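Local coordinates for L-arabinose ABC transporter, periplasmic L-arabinose-binding protein (Burkholderia thailandensis, PDB 4KZK) that binds sugars in the periplasm, here beta-D-galactose, and probably delivers L-arabinose to an ABC transporter, at residues G282-I287 and L322-N327. Numbering follows the deposited sequence.
Sequences GFFGSI and LITRAN
Ser286 and Ile323 face each other as a hydrogen-bonded antiparallel pair: Ser286 N donates to Ile323 O at 2.9 Å, and Ile323 N returns a nearly straight bond (173°) to Ser286 O. Past Thr324 the chain is still tied to strand 283-288 by Arg325. Its CB lies alongside that strand, pointing neither at it nor away from it, with CG anti to the carbonyl carbon (chi1 -72°). From CG the chain runs extended to NE, and only the guanidinium turns in to meet the other backbone. There Arg325 NH1 at 2.8 Å and Arg325 NH2 at 3.1 Å from Phe283 O grip that oxygen end-on, close to the guanidinium plane. NH1 also donates to a water that accepts from Arg325 N and donates to Phe284 O, so one water joins Arg325 N and NH1 to Phe284 O. NH2 has weak further bonds to Glu274 O and Thr281 OG1.

On one face, Thr324 CG2 lies 3.9 Å from CE2 of the Phe284 ring, approaching it obliquely, while Ile287 CD1 packs against CB of Leu322; helix 144-161 touches Phe284, Ile287 and Leu322 here. On the other face lies Ser286, whose OG bonds to Asp240, near the galactose-binding Asn266. Strands 283-288 and 315-324 form the antiparallel pairing in the otherwise parallel sheet of this periplasmic binding protein fold, related to the LacI sugar-binding domain. The Asn327 carboxamide is hydrogen-bonded at both ends, ND2 to Leu322 O and OD1 from Thr324 N. At Phe283, two N-H groups of one guanidinium share a single carbonyl oxygen, which the positive charge probably polarises.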
loop_
_atom_site.group_PDB
_atom_site.type_symbol
_atom_site.label_atom_id
_atom_site.label_comp_id
_atom_site.label_asym_id
_atom_site.label_seq_id
_atom_site.Cartn_x
_atom_site.Cartn_y
_atom_site.Cartn_z
ATOM N N GLY A 282 -7.957 5.064 -17.603
ATOM C CA GLY A 282 -8.887 5.210 -16.494
ATOM C C GLY A 282 -8.253 5.322 -15.123
ATOM O O GLY A 282 -8.953 5.619 -14.162
ATOM N N PHE A 283 -6.939 5.087 -15.023
ATOM C CA PHE A 283 -6.198 5.381 -13.808
ATOM C C PHE A 283 -5.968 6.900 -13.770
ATOM O O PHE A 283 -5.072 7.428 -14.448
ATOM C CB PHE A 283 -4.891 4.622 -13.802
ATOM C CG PHE A 283 -4.184 4.654 -12.483
ATOM C CD1 PHE A 283 -3.409 5.735 -12.124
ATOM C CD2 PHE A 283 -4.325 3.603 -11.586
ATOM C CE1 PHE A 283 -2.755 5.759 -10.914
ATOM C CE2 PHE A 283 -3.671 3.625 -10.365
ATOM C CZ PHE A 283 -2.900 4.717 -10.024
ATOM N N PHE A 284 -6.802 7.570 -12.974
ATOM C CA PHE A 284 -6.910 9.017 -12.981
ATOM C C PHE A 284 -5.926 9.652 -12.004
ATOM O O PHE A 284 -5.358 10.706 -12.248
ATOM C CB PHE A 284 -8.335 9.409 -12.617
ATOM C CG PHE A 284 -8.487 10.860 -12.331
ATOM C CD1 PHE A 284 -8.432 11.778 -13.342
ATOM C CD2 PHE A 284 -8.645 11.304 -11.028
ATOM C CE1 PHE A 284 -8.541 13.131 -13.063
ATOM C CE2 PHE A 284 -8.733 12.648 -10.742
ATOM C CZ PHE A 284 -8.691 13.564 -11.763
ATOM N N GLY A 285 -5.739 9.025 -10.859
ATOM C CA GLY A 285 -4.896 9.630 -9.835
ATOM C C GLY A 285 -4.461 8.625 -8.800
ATOM O O GLY A 285 -4.852 7.459 -8.852
ATOM N N SER A 286 -3.648 9.092 -7.844
ATOM C CA SER A 286 -3.178 8.244 -6.755
ATOM C C SER A 286 -2.900 9.076 -5.535
ATOM O O SER A 286 -2.532 10.245 -5.663
ATOM C CB SER A 286 -1.896 7.530 -7.195
ATOM O OG SER A 286 -1.381 6.689 -6.192
ATOM N N ILE A 287 -3.039 8.499 -4.345
ATOM C CA ILE A 287 -2.614 9.226 -3.145
ATOM C C ILE A 287 -1.133 8.941 -2.930
ATOM O O ILE A 287 -0.736 7.793 -2.619
ATOM C CB ILE A 287 -3.433 8.856 -1.886
ATOM C CG1 ILE A 287 -4.940 8.979 -2.126
ATOM C CG2 ILE A 287 -2.964 9.701 -0.703
ATOM C CD1 ILE A 287 -5.381 10.349 -2.595
ATOM N N LEU A 322 -3.132 13.876 -2.967
ATOM C CA LEU A 322 -3.543 13.431 -4.288
ATOM C C LEU A 322 -2.598 13.912 -5.376
ATOM O O LEU A 322 -2.255 15.097 -5.412
ATOM C CB LEU A 322 -4.956 13.917 -4.592
ATOM C CG LEU A 322 -5.419 13.696 -6.027
ATOM C CD1 LEU A 322 -5.629 12.218 -6.269
ATOM C CD2 LEU A 322 -6.666 14.518 -6.311
ATOM N N ILE A 323 -2.207 12.997 -6.266
ATOM C CA ILE A 323 -1.506 13.353 -7.501
ATOM C C ILE A 323 -2.300 12.839 -8.688
ATOM O O ILE A 323 -2.932 11.784 -8.636
ATOM C CB ILE A 323 -0.046 12.879 -7.563
ATOM C CG1 ILE A 323 0.095 11.361 -7.428
ATOM C CG2 ILE A 323 0.782 13.616 -6.510
ATOM C CD1 ILE A 323 1.519 10.898 -7.702
ATOM N N THR A 324 -2.262 13.631 -9.746
ATOM C CA THR A 324 -2.812 13.294 -11.029
ATOM C C THR A 324 -1.740 13.606 -12.086
ATOM O O THR A 324 -0.649 14.006 -11.763
ATOM C CB THR A 324 -4.041 14.169 -11.319
ATOM O OG1 THR A 324 -3.609 15.520 -11.488
ATOM C CG2 THR A 324 -5.084 14.056 -10.198
ATOM N N ARG A 325 -2.065 13.431 -13.372
ATOM C CA ARG A 325 -1.140 13.782 -14.433
ATOM C C ARG A 325 -0.685 15.235 -14.329
ATOM O O ARG A 325 0.443 15.540 -14.699
ATOM C CB ARG A 325 -1.774 13.500 -15.789
ATOM C CG ARG A 325 -1.884 12.005 -16.089
ATOM C CD ARG A 325 -2.774 11.669 -17.274
ATOM N NE ARG A 325 -2.807 10.218 -17.497
ATOM C CZ ARG A 325 -3.525 9.352 -16.787
ATOM N NH1 ARG A 325 -4.313 9.768 -15.789
ATOM N NH2 ARG A 325 -3.459 8.053 -17.059
ATOM N N ALA A 326 -1.538 16.118 -13.816
ATOM C CA ALA A 326 -1.250 17.557 -13.817
ATOM C C ALA A 326 -0.200 17.989 -12.779
ATOM O O ALA A 326 0.529 18.968 -12.993
ATOM C CB ALA A 326 -2.534 18.321 -13.565
ATOM N N ASN A 327 -0.114 17.282 -11.656
ATOM C CA ASN A 327 0.777 17.709 -10.582
ATOM C C ASN A 327 1.768 16.676 -10.074
ATOM O O ASN A 327 2.511 16.943 -9.133
ATOM C CB ASN A 327 -0.053 18.239 -9.411
ATOM C CG ASN A 327 -0.724 17.135 -8.647
ATOM O OD1 ASN A 327 -0.940 16.068 -9.189
ATOM N ND2 ASN A 327 -1.004 17.351 -7.364
HETATM O O HOH W 1 -4.595 12.220 -14.313
#